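Side-chain contact in eukaryotic translation initiation factor 2A (Schizosaccharomyces pombe, PDB 3WJ9), which probably directs the binding of methionyl-tRNAi to 40S ribosomal subunits in a codon-dependent manner, in early protein synthesis on a few specific mRNAs: residues G80-L84 / G85-S89. Residues are numbered along the deposited sequence; the frame is centred on the assembly and turned at random.
Sequences GFSPL and GKYLS
Leu88 sends CG directly opposite its backbone N, and its second torsion (chi2 77°) turns CD1 over the middle of the Phe81 ring, whose own CG stands opposite the carbonyl carbon. This is a CH-pi contact: CD1 of Leu88 lies 3.6 Å from the centroid of the Phe81 ring, 5° off its normal. The two residues form a non-hydrogen-bonded antiparallel pair, and Leu48 and Ala50 of strand 48-53 also touch the phenyl group. With an alanine at Phe81, the Leu88 methyl is likely to lose the aromatic face it rests on, and a gap to open towards strand 48-53. Ser82 OG accepts a hydrogen bond from Tyr87 N (2.8 Å), while Tyr87 O takes a nearly straight one from Ser82 N (2.8 Å, 171°). OE2 of Glu136 hydrogen-bonds to the same hydroxyl, Leu84 N and Lys86 N, so one oxygen joins three points of the loop. In the hydrogen-bonded pair Gly80-Ser89, Ser89 N bonds to Gly80 O at 2.9 Å; the return bond from Gly80 N to Ser89 O is weak. Gly85, whose positive phi favours glycine, ends a type I turn begun at Ser82. The whole is a beta hairpin joining strands 76-81 and 87-92 of a four-stranded antiparallel beta-propeller blade, within WD repeat 1.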
ATOM      1  N   GLY A  80      10.249  -1.780  -4.000  1.00 35.72           N
ATOM      2  CA  GLY A  80       8.938  -1.670  -4.612  1.00 30.80           C
ATOM      3  C   GLY A  80       8.852  -2.285  -5.994  1.00 40.41           C
ATOM      4  O   GLY A  80       9.677  -2.009  -6.862  1.00 51.08           O
ATOM      5  N   PHE A  81       7.843  -3.125  -6.193  1.00 35.28           N
ATOM      6  CA  PHE A  81       7.586  -3.733  -7.492  1.00 31.33           C
ATOM      7  C   PHE A  81       6.601  -2.900  -8.301  1.00 44.79           C
ATOM      8  O   PHE A  81       5.617  -2.390  -7.765  1.00 49.99           O
ATOM      9  CB  PHE A  81       7.031  -5.150  -7.324  1.00 42.46           C
ATOM     10  CG  PHE A  81       8.080  -6.207  -7.121  1.00 49.21           C
ATOM     11  CD1 PHE A  81       8.767  -6.740  -8.198  1.00 45.47           C
ATOM     12  CD2 PHE A  81       8.365  -6.681  -5.853  1.00 39.34           C
ATOM     13  CE1 PHE A  81       9.722  -7.721  -8.014  1.00 39.42           C
ATOM     14  CE2 PHE A  81       9.317  -7.660  -5.660  1.00 27.38           C
ATOM     15  CZ  PHE A  81       9.998  -8.181  -6.743  1.00 30.09           C
ATOM     16  N   SER A  82       6.872  -2.768  -9.593  1.00 39.45           N
ATOM     17  CA  SER A  82       5.907  -2.201 -10.523  1.00 38.17           C
ATOM     18  C   SER A  82       4.761  -3.207 -10.685  1.00 41.41           C
ATOM     19  O   SER A  82       4.966  -4.399 -10.464  1.00 45.84           O
ATOM     20  CB  SER A  82       6.585  -1.886 -11.858  1.00 47.61           C
ATOM     21  OG  SER A  82       7.134  -3.057 -12.436  1.00 45.45           O
ATOM     22  N   PRO A  83       3.554  -2.735 -11.058  1.00 45.79           N
ATOM     23  CA  PRO A  83       2.327  -3.547 -11.078  1.00 37.03           C
ATOM     24  C   PRO A  83       2.470  -4.934 -11.708  1.00 44.69           C
ATOM     25  O   PRO A  83       1.824  -5.873 -11.244  1.00 48.76           O
ATOM     26  CB  PRO A  83       1.367  -2.689 -11.905  1.00 41.14           C
ATOM     27  CG  PRO A  83       1.782  -1.311 -11.605  1.00 40.59           C
ATOM     28  CD  PRO A  83       3.283  -1.355 -11.495  1.00 49.13           C
ATOM     29  N   LEU A  84       3.299  -5.061 -12.738  1.00 49.73           N
ATOM     30  CA  LEU A  84       3.502  -6.351 -13.389  1.00 52.39           C
ATOM     31  C   LEU A  84       4.860  -6.941 -13.015  1.00 48.63           C
ATOM     32  O   LEU A  84       5.299  -7.937 -13.593  1.00 46.94           O
ATOM     33  CB  LEU A  84       3.377  -6.211 -14.907  1.00 53.32           C
ATOM     34  CG  LEU A  84       2.007  -5.764 -15.426  1.00 58.81           C
ATOM     35  CD1 LEU A  84       2.040  -5.541 -16.928  1.00 59.18           C
ATOM     36  CD2 LEU A  84       0.933  -6.779 -15.064  1.00 71.12           C
ATOM     37  N   GLY A  85       5.519  -6.313 -12.047  1.00 44.41           N
ATOM     38  CA  GLY A  85       6.761  -6.827 -11.499  1.00 36.59           C
ATOM     39  C   GLY A  85       7.922  -6.870 -12.471  1.00 45.23           C
ATOM     40  O   GLY A  85       8.900  -7.578 -12.240  1.00 50.83           O
ATOM     41  N   LYS A  86       7.820  -6.116 -13.560  1.00 46.17           N
ATOM     42  CA  LYS A  86       8.898  -6.058 -14.538  1.00 44.34           C
ATOM     43  C   LYS A  86       9.929  -5.007 -14.149  1.00 35.85           C
ATOM     44  O   LYS A  86      10.982  -4.893 -14.777  1.00 43.94           O
ATOM     45  CB  LYS A  86       8.349  -5.768 -15.936  1.00 41.82           C
ATOM     46  CG  LYS A  86       7.618  -6.940 -16.570  1.00 57.38           C
ATOM     47  CD  LYS A  86       7.078  -6.570 -17.942  1.00 62.56           C
ATOM     48  CE  LYS A  86       6.460  -7.772 -18.635  1.00 37.49           C
ATOM     49  NZ  LYS A  86       7.482  -8.808 -18.944  1.00 71.49           N
ATOM     50  N   TYR A  87       9.621  -4.238 -13.109  1.00 45.77           N
ATOM     51  CA  TYR A  87      10.558  -3.247 -12.597  1.00 44.18           C
ATOM     52  C   TYR A  87      10.539  -3.206 -11.072  1.00 44.86           C
ATOM     53  O   TYR A  87       9.491  -3.377 -10.446  1.00 40.34           O
ATOM     54  CB  TYR A  87      10.245  -1.863 -13.170  1.00 52.10           C
ATOM     55  CG  TYR A  87      10.241  -1.815 -14.680  1.00 46.54           C
ATOM     56  CD1 TYR A  87      11.429  -1.759 -15.398  1.00 45.44           C
ATOM     57  CD2 TYR A  87       9.048  -1.833 -15.388  1.00 45.14           C
ATOM     58  CE1 TYR A  87      11.426  -1.719 -16.781  1.00 46.08           C
ATOM     59  CE2 TYR A  87       9.036  -1.792 -16.770  1.00 47.57           C
ATOM     60  CZ  TYR A  87      10.226  -1.735 -17.462  1.00 51.59           C
ATOM     61  OH  TYR A  87      10.213  -1.695 -18.836  1.00 57.22           O
ATOM     62  N   LEU A  88      11.710  -2.982 -10.485  1.00 46.29           N
ATOM     63  CA  LEU A  88      11.853  -2.912  -9.037  1.00 35.27           C
ATOM     64  C   LEU A  88      12.678  -1.685  -8.662  1.00 39.09           C
ATOM     65  O   LEU A  88      13.773  -1.485  -9.183  1.00 42.43           O
ATOM     66  CB  LEU A  88      12.504  -4.190  -8.499  1.00 43.09           C
ATOM     67  CG  LEU A  88      12.749  -4.302  -6.990  1.00 33.74           C
ATOM     68  CD1 LEU A  88      11.461  -4.632  -6.254  1.00 36.30           C
ATOM     69  CD2 LEU A  88      13.812  -5.345  -6.691  1.00 38.19           C
ATOM     70  N   SER A  89      12.144  -0.863  -7.764  1.00 41.24           N
ATOM     71  CA  SER A  89      12.825   0.358  -7.341  1.00 38.56           C
ATOM     72  C   SER A  89      13.471   0.189  -5.968  1.00 49.28           C
ATOM     73  O   SER A  89      12.912  -0.463  -5.087  1.00 50.47           O
ATOM     74  CB  SER A  89      11.846   1.537  -7.324  1.00 43.80           C
ATOM     75  OG  SER A  89      11.301   1.769  -8.613  1.00 50.17           O
TER